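Local coordinates for StAR-related lipid transfer protein 5 (Homo sapiens, PDB 2R55) that probably binds cholesterol or other sterols and may transport these or other lipids inside the cell, at residues Val62-Asn67 against Phe193-Leu198. Sequence-based numbering, arbitrary orientation.
Sequences VEFPGN and FFHTDL
Phe64 lays its ring against His195, Thr196 and Asp197 where, in the curved, largely antiparallel sheet of the START domain, the loop between strands 54-60 and 67-75 folds over the end of strand 188-197. The strand is broken at His195, and the loop side chains settle along this irregular stretch near the protein surface. The far end of the phenyl ring reaches the backbone, with CZ 3.3 Å from Thr196 O, while its CE2 corner lies 3.6 Å from Asp197 CB. Ring and carboxylate planes are inclined by 40°, and Asp197 OD1 is engaged by the backbone N of Ser199. With chi1 at 84°, CG of Phe64 sits between its own backbone N and carbonyl carbon, which folds the ring back over its own loop so that Gly66 N lies 3.4 Å above the centre of one face. His172 of strand 167-180 stacks on the same phenyl ring.

His195 runs past Phe64 in the opposite direction and presents its ring edge to it, CD2 standing 4.1 Å from Phe64 CE1. Glu63 crosses the imidazole at about a right angle, its methylene CG 3.5 Å from His195 CE1; the bend at chi2 (-55°) turns the carboxylate aside, where OE2 forms a salt bridge with Lys34. Both imidazole nitrogens are hydrogen-bonded, ND1 with Pro173 O and NE2 with Ser61 OG, fixing the ring's rotation. Beside the phenyl edge, a water joins the two backbones by donating to Asn67 O at 2.9 Å and to Thr196 O at 2.7 Å.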
loop_
_atom_site.group_PDB
_atom_site.type_symbol
_atom_site.label_atom_id
_atom_site.label_comp_id
_atom_site.label_asym_id
_atom_site.label_seq_id
_atom_site.Cartn_x
_atom_site.Cartn_y
_atom_site.Cartn_z
ATOM N N VAL A 62 -13.805 7.404 4.234
ATOM C CA VAL A 62 -14.401 8.748 4.156
ATOM C C VAL A 62 -13.835 9.520 2.936
ATOM O O VAL A 62 -14.265 10.627 2.645
ATOM C CB VAL A 62 -14.251 9.590 5.488
ATOM C CG1 VAL A 62 -14.885 8.872 6.668
ATOM C CG2 VAL A 62 -12.795 9.920 5.790
ATOM N N GLU A 63 -12.877 8.922 2.235
ATOM C CA GLU A 63 -12.236 9.556 1.083
ATOM C C GLU A 63 -13.020 9.393 -0.231
ATOM O O GLU A 63 -12.894 10.238 -1.113
ATOM C CB GLU A 63 -10.804 9.040 0.880
ATOM C CG GLU A 63 -9.808 9.216 2.066
ATOM C CD GLU A 63 -9.641 10.655 2.605
ATOM O OE1 GLU A 63 -9.901 11.639 1.895
ATOM O OE2 GLU A 63 -9.221 10.792 3.781
ATOM N N PHE A 64 -13.820 8.321 -0.347
ATOM C CA PHE A 64 -14.539 7.958 -1.577
ATOM C C PHE A 64 -15.631 6.930 -1.221
ATOM O O PHE A 64 -15.603 6.379 -0.124
ATOM C CB PHE A 64 -13.569 7.442 -2.659
ATOM C CG PHE A 64 -13.209 5.977 -2.551
ATOM C CD1 PHE A 64 -12.656 5.452 -1.401
ATOM C CD2 PHE A 64 -13.396 5.131 -3.642
ATOM C CE1 PHE A 64 -12.321 4.106 -1.310
ATOM C CE2 PHE A 64 -13.050 3.766 -3.577
ATOM C CZ PHE A 64 -12.518 3.254 -2.411
ATOM N N PRO A 65 -16.600 6.679 -2.138
ATOM C CA PRO A 65 -17.673 5.717 -1.841
ATOM C C PRO A 65 -17.211 4.387 -1.211
ATOM O O PRO A 65 -17.867 3.921 -0.270
ATOM C CB PRO A 65 -18.293 5.458 -3.211
ATOM C CG PRO A 65 -18.078 6.720 -3.944
ATOM C CD PRO A 65 -16.750 7.248 -3.493
ATOM N N GLY A 66 -16.092 3.814 -1.684
ATOM C CA GLY A 66 -15.630 2.479 -1.255
ATOM C C GLY A 66 -15.088 2.295 0.164
ATOM O O GLY A 66 -15.488 2.995 1.107
ATOM N N ASN A 67 -14.174 1.337 0.318
ATOM C CA ASN A 67 -13.706 0.941 1.639
ATOM C C ASN A 67 -12.214 1.161 1.876
ATOM O O ASN A 67 -11.446 1.358 0.933
ATOM C CB ASN A 67 -14.046 -0.526 1.892
ATOM C CG ASN A 67 -15.543 -0.826 1.764
ATOM O OD1 ASN A 67 -16.401 -0.110 2.288
ATOM N ND2 ASN A 67 -15.852 -1.915 1.087
ATOM N N PHE A 193 -2.399 -0.643 4.942
ATOM C CA PHE A 193 -3.702 -0.172 4.537
ATOM C C PHE A 193 -3.782 -0.053 3.033
ATOM O O PHE A 193 -2.957 0.613 2.414
ATOM C CB PHE A 193 -4.006 1.171 5.194
ATOM C CG PHE A 193 -4.021 1.106 6.671
ATOM C CD1 PHE A 193 -5.152 0.681 7.341
ATOM C CD2 PHE A 193 -2.883 1.413 7.398
ATOM C CE1 PHE A 193 -5.155 0.590 8.711
ATOM C CE2 PHE A 193 -2.882 1.321 8.775
ATOM C CZ PHE A 193 -4.023 0.915 9.434
ATOM N N PHE A 194 -4.783 -0.720 2.463
ATOM C CA PHE A 194 -5.136 -0.586 1.054
ATOM C C PHE A 194 -6.346 0.313 0.989
ATOM O O PHE A 194 -7.336 0.080 1.686
ATOM C CB PHE A 194 -5.466 -1.958 0.477
ATOM C CG PHE A 194 -4.261 -2.787 0.181
ATOM C CD1 PHE A 194 -2.982 -2.322 0.495
ATOM C CD2 PHE A 194 -4.393 -4.042 -0.376
ATOM C CE1 PHE A 194 -1.861 -3.094 0.213
ATOM C CE2 PHE A 194 -3.272 -4.815 -0.654
ATOM C CZ PHE A 194 -2.012 -4.341 -0.359
ATOM N N HIS A 195 -6.267 1.355 0.176
ATOM C CA HIS A 195 -7.299 2.385 0.171
ATOM C C HIS A 195 -7.537 2.760 -1.255
ATOM O O HIS A 195 -7.369 3.912 -1.654
ATOM C CB HIS A 195 -6.790 3.608 0.914
ATOM C CG HIS A 195 -7.869 4.431 1.541
ATOM N ND1 HIS A 195 -7.607 5.367 2.514
ATOM C CD2 HIS A 195 -9.210 4.452 1.348
ATOM C CE1 HIS A 195 -8.739 5.937 2.884
ATOM N NE2 HIS A 195 -9.726 5.400 2.193
ATOM N N THR A 196 -7.919 1.770 -2.032
ATOM C CA THR A 196 -7.770 1.855 -3.472
ATOM C C THR A 196 -9.084 2.117 -4.141
ATOM O O THR A 196 -10.083 1.495 -3.799
ATOM C CB THR A 196 -7.213 0.553 -3.972
ATOM O OG1 THR A 196 -5.899 0.403 -3.433
ATOM C CG2 THR A 196 -7.169 0.509 -5.500
ATOM N N ASP A 197 -9.081 3.051 -5.082
ATOM C CA ASP A 197 -10.215 3.196 -5.990
ATOM C C ASP A 197 -9.822 2.618 -7.337
ATOM O O ASP A 197 -9.127 3.253 -8.135
ATOM C CB ASP A 197 -10.627 4.652 -6.147
ATOM C CG ASP A 197 -11.837 4.818 -7.024
ATOM O OD1 ASP A 197 -12.505 3.811 -7.340
ATOM O OD2 ASP A 197 -12.139 5.968 -7.405
ATOM N N LEU A 198 -10.251 1.395 -7.589
ATOM C CA LEU A 198 -10.052 0.791 -8.892
ATOM C C LEU A 198 -10.593 1.638 -10.028
ATOM O O LEU A 198 -10.049 1.607 -11.136
ATOM C CB LEU A 198 -10.637 -0.607 -8.908
ATOM C CG LEU A 198 -9.768 -1.530 -8.032
ATOM C CD1 LEU A 198 -10.439 -2.884 -7.894
ATOM C CD2 LEU A 198 -8.341 -1.651 -8.556
HETATM O O HOH W 1 -10.931 0.157 -1.619
#